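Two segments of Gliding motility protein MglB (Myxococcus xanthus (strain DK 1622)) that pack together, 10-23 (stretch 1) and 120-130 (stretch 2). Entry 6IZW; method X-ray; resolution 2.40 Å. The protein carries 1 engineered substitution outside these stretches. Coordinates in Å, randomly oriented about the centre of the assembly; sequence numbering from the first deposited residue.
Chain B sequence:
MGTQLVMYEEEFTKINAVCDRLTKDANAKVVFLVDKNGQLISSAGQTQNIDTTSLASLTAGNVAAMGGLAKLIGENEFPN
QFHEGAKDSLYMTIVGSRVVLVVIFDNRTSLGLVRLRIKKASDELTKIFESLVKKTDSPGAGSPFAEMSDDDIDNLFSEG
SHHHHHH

Stretch 1, residues 10-23: EEFTKINAVCDRLT
Stretch 2, residues 120-130: KASDELTKIFE

Stretch 1 is helical along its length, and stretch 2 is helical through I128; most phi/psi values lie near -65/-40, with E11 at -85/-19 and F129 at -64/-16, and i to i+4 backbone hydrogen bonds include V18 N to K14 O (3.1 Å) and I128 N to E124 O (3.1 Å). Their N-to-C directions differ by 177°, so the helices run antiparallel, and the axes approach to 10.0 Å. The register follows from the nearest CA pairs: V18 CA to A121 CA at 6.0 Å, I15 CA to L125 CA at 6.8 Å, and E11 CA to I128 CA at 6.8 Å. Advancing along stretch 2 therefore means stepping back along stretch 1. The contact buries 474 Å², both sides summed, and no hydrogen bond crosses it; the listed contacts are mainly between apolar side chains.

At the start of stretch 2, K120, modelled only to CB, points sideways, and its modelled atoms make no contact. A121 directs its CB toward the partner helix, where it meets V18 CG1 at 3.7 Å and L22 CD1 at 3.6 Å; L22 reaches it with chi1 -153° and chi2 155°, both t. The small side chain coincides with the shortest CA pair of the register. S122 points away, and D123 is out of reach.

E124, with chi1 off-rotamer at -132° and chi2 180° (t), lies along the flank of V18, its OE1 3.7 Å from V18 CG2. L125 leaves its backbone sideways, but its m, t conformation (chi1 -80°, chi2 -177°) brings CD2 to 3.8 Å from V18 CG1 and 4.3 Å from I15 CG1. V18 (chi1 171°, t) is consequently a knob in a hole formed by A121, E124, L125 and I128.

T126 is out of reach, as are the modelled atoms of K127, which stop at CB; a weak hydrogen bond from T126 OG1 to D123 O (3.3 Å) stays within the helix. One residue on, I128 supplies the reciprocal knob, seated among E11, K14, I15 and V18. Its m, t conformation (chi1 -57°, chi2 174°) carries CD1 to 3.6 Å from both K14 CB and V18 CG2, while CG2 lies 4.1 Å from I15 CG1 and 4.3 Å from E11 CB. The knobs V18 and I128 have the largest covered areas, 97 and 92 Å².

F129 starts sideways, yet chi1 -61° (m) and chi2 -15° bring its ring nearer. I15, itself m, t (chi1 -78°, chi2 168°), meets the ring edge near its plane, with I15 CD1 3.5 Å from F129 CE1. E11 OE2 approaches F129 CE1 obliquely at 3.9 Å. The modelled atoms of E130, which also stop at CB, lie beyond reach of stretch 1.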

# COMPACT_ATOMS: atom_id res chain seq x y z
N GLU B 10 12.55 -2.33 -26.43
CA GLU B 10 13.87 -2.95 -26.28
C GLU B 10 13.95 -3.75 -24.99
O GLU B 10 14.12 -4.97 -25.00
CB GLU B 10 14.96 -1.87 -26.34
CG GLU B 10 16.38 -2.35 -25.99
CD GLU B 10 16.96 -3.37 -26.99
OE1 GLU B 10 18.10 -3.84 -26.76
OE2 GLU B 10 16.29 -3.70 -28.00
N GLU B 11 13.79 -3.08 -23.85
CA GLU B 11 13.91 -3.76 -22.56
C GLU B 11 12.61 -4.42 -22.10
O GLU B 11 12.67 -5.31 -21.24
CB GLU B 11 14.41 -2.77 -21.49
CG GLU B 11 13.33 -2.20 -20.57
CD GLU B 11 13.90 -1.40 -19.40
OE1 GLU B 11 14.62 -0.40 -19.63
OE2 GLU B 11 13.63 -1.77 -18.24
N PHE B 12 11.46 -4.05 -22.64
CA PHE B 12 10.23 -4.71 -22.23
C PHE B 12 10.22 -6.16 -22.68
O PHE B 12 9.82 -7.05 -21.92
CB PHE B 12 9.00 -3.98 -22.78
CG PHE B 12 7.68 -4.50 -22.25
CD1 PHE B 12 7.49 -4.70 -20.89
CD2 PHE B 12 6.63 -4.78 -23.11
CE1 PHE B 12 6.28 -5.17 -20.40
CE2 PHE B 12 5.41 -5.25 -22.62
CZ PHE B 12 5.24 -5.45 -21.27
N THR B 13 10.68 -6.40 -23.90
CA THR B 13 10.61 -7.73 -24.49
C THR B 13 11.49 -8.72 -23.74
O THR B 13 11.10 -9.88 -23.54
CB THR B 13 11.00 -7.64 -25.96
OG1 THR B 13 12.08 -6.70 -26.07
CG2 THR B 13 9.83 -7.12 -26.78
N LYS B 14 12.68 -8.28 -23.31
CA LYS B 14 13.55 -9.16 -22.53
C LYS B 14 12.96 -9.46 -21.16
O LYS B 14 13.02 -10.60 -20.68
CB LYS B 14 14.94 -8.53 -22.36
CG LYS B 14 15.46 -7.73 -23.54
CD LYS B 14 16.77 -7.02 -23.18
CE LYS B 14 17.67 -6.86 -24.40
NZ LYS B 14 19.12 -6.72 -24.05
N ILE B 15 12.40 -8.44 -20.50
CA ILE B 15 11.85 -8.62 -19.16
C ILE B 15 10.74 -9.66 -19.19
O ILE B 15 10.68 -10.56 -18.34
CB ILE B 15 11.36 -7.28 -18.60
CG1 ILE B 15 12.54 -6.44 -18.10
CG2 ILE B 15 10.38 -7.49 -17.47
CD1 ILE B 15 12.19 -5.00 -17.79
N ASN B 16 9.85 -9.58 -20.19
CA ASN B 16 8.79 -10.58 -20.32
C ASN B 16 9.37 -11.98 -20.52
O ASN B 16 8.80 -12.97 -20.06
CB ASN B 16 7.86 -10.22 -21.47
CG ASN B 16 7.41 -8.77 -21.42
OD1 ASN B 16 7.28 -8.11 -22.45
ND2 ASN B 16 7.17 -8.26 -20.22
N ALA B 17 10.50 -12.08 -21.23
CA ALA B 17 11.11 -13.39 -21.46
C ALA B 17 11.59 -14.01 -20.16
O ALA B 17 11.37 -15.20 -19.91
CB ALA B 17 12.26 -13.26 -22.46
N VAL B 18 12.24 -13.22 -19.30
CA VAL B 18 12.67 -13.73 -18.00
C VAL B 18 11.49 -14.30 -17.23
O VAL B 18 11.60 -15.35 -16.59
CB VAL B 18 13.38 -12.62 -17.20
CG1 VAL B 18 13.62 -13.08 -15.77
CG2 VAL B 18 14.69 -12.22 -17.86
N CYS B 19 10.34 -13.64 -17.31
CA CYS B 19 9.19 -14.04 -16.51
C CYS B 19 8.62 -15.38 -16.96
O CYS B 19 8.37 -16.27 -16.14
CB CYS B 19 8.11 -12.95 -16.55
SG CYS B 19 8.44 -11.52 -15.51
N ASP B 20 8.37 -15.54 -18.26
CA ASP B 20 7.79 -16.79 -18.72
C ASP B 20 8.77 -17.95 -18.63
O ASP B 20 8.35 -19.11 -18.62
CB ASP B 20 7.23 -16.64 -20.14
CG ASP B 20 8.15 -15.86 -21.06
OD1 ASP B 20 7.67 -14.90 -21.70
OD2 ASP B 20 9.33 -16.23 -21.16
N ARG B 21 10.07 -17.66 -18.53
CA ARG B 21 11.02 -18.70 -18.15
C ARG B 21 10.65 -19.29 -16.79
O ARG B 21 10.51 -20.51 -16.64
CB ARG B 21 12.44 -18.13 -18.12
N LEU B 22 10.43 -18.43 -15.80
CA LEU B 22 10.27 -18.90 -14.44
C LEU B 22 8.96 -19.66 -14.26
O LEU B 22 8.90 -20.65 -13.53
CB LEU B 22 10.36 -17.73 -13.47
CG LEU B 22 10.86 -18.08 -12.06
CD1 LEU B 22 11.48 -16.85 -11.43
CD2 LEU B 22 9.72 -18.59 -11.20
N THR B 23 7.89 -19.21 -14.92
CA THR B 23 6.61 -19.89 -14.76
C THR B 23 6.66 -21.28 -15.38
O THR B 23 6.07 -22.23 -14.85
CB THR B 23 5.46 -19.07 -15.35
OG1 THR B 23 4.27 -19.87 -15.41
CG2 THR B 23 5.79 -18.62 -16.75
N LYS B 120 18.47 -17.05 -10.51
CA LYS B 120 18.90 -16.74 -11.86
C LYS B 120 18.05 -15.63 -12.49
O LYS B 120 18.60 -14.66 -13.02
CB LYS B 120 18.84 -18.01 -12.73
N ALA B 121 16.73 -15.77 -12.44
CA ALA B 121 15.85 -14.76 -13.02
C ALA B 121 16.13 -13.38 -12.43
O ALA B 121 16.21 -12.39 -13.16
CB ALA B 121 14.39 -15.15 -12.81
N SER B 122 16.29 -13.29 -11.11
CA SER B 122 16.65 -12.01 -10.50
C SER B 122 17.98 -11.52 -11.04
O SER B 122 18.10 -10.36 -11.45
CB SER B 122 16.70 -12.14 -8.98
OG SER B 122 17.40 -11.04 -8.43
N ASP B 123 19.00 -12.38 -11.05
CA ASP B 123 20.30 -12.00 -11.60
C ASP B 123 20.18 -11.65 -13.08
O ASP B 123 20.88 -10.74 -13.57
CB ASP B 123 21.31 -13.12 -11.38
CG ASP B 123 22.74 -12.60 -11.27
OD1 ASP B 123 22.93 -11.38 -11.07
OD2 ASP B 123 23.69 -13.42 -11.40
N GLU B 124 19.31 -12.35 -13.81
CA GLU B 124 19.03 -11.99 -15.20
C GLU B 124 18.36 -10.62 -15.31
O GLU B 124 18.61 -9.88 -16.27
CB GLU B 124 18.14 -13.06 -15.84
CG GLU B 124 18.62 -13.55 -17.19
CD GLU B 124 17.72 -14.62 -17.77
OE1 GLU B 124 16.83 -15.11 -17.04
OE2 GLU B 124 17.90 -14.96 -18.97
N LEU B 125 17.50 -10.27 -14.34
CA LEU B 125 16.77 -9.01 -14.44
C LEU B 125 17.69 -7.82 -14.23
O LEU B 125 17.54 -6.79 -14.91
CB LEU B 125 15.62 -8.98 -13.43
CG LEU B 125 14.37 -9.75 -13.86
CD1 LEU B 125 13.29 -9.58 -12.84
CD2 LEU B 125 13.90 -9.28 -15.23
N THR B 126 18.63 -7.92 -13.30
CA THR B 126 19.60 -6.84 -13.13
C THR B 126 20.54 -6.74 -14.32
O THR B 126 21.11 -5.67 -14.55
CB THR B 126 20.39 -7.05 -11.83
OG1 THR B 126 21.54 -7.85 -12.10
CG2 THR B 126 19.53 -7.75 -10.80
N LYS B 127 20.70 -7.82 -15.09
CA LYS B 127 21.47 -7.74 -16.32
C LYS B 127 20.72 -6.94 -17.38
O LYS B 127 21.33 -6.19 -18.16
CB LYS B 127 21.79 -9.14 -16.84
N ILE B 128 19.39 -7.07 -17.43
CA ILE B 128 18.60 -6.26 -18.35
C ILE B 128 18.62 -4.79 -17.92
O ILE B 128 18.83 -3.89 -18.74
CB ILE B 128 17.17 -6.80 -18.47
CG1 ILE B 128 17.18 -8.26 -18.92
CG2 ILE B 128 16.35 -5.94 -19.42
CD1 ILE B 128 15.81 -8.92 -18.92
N PHE B 129 18.42 -4.53 -16.63
CA PHE B 129 18.47 -3.16 -16.14
C PHE B 129 19.86 -2.56 -16.29
O PHE B 129 20.01 -1.33 -16.21
CB PHE B 129 18.04 -3.08 -14.66
CG PHE B 129 16.63 -3.54 -14.40
CD1 PHE B 129 15.71 -3.69 -15.43
CD2 PHE B 129 16.21 -3.81 -13.10
CE1 PHE B 129 14.42 -4.11 -15.18
CE2 PHE B 129 14.92 -4.23 -12.85
CZ PHE B 129 14.02 -4.38 -13.89
N GLU B 130 20.87 -3.39 -16.52
CA GLU B 130 22.22 -2.87 -16.71
C GLU B 130 22.39 -2.22 -18.07
O GLU B 130 23.20 -1.30 -18.22
CB GLU B 130 23.24 -4.00 -16.52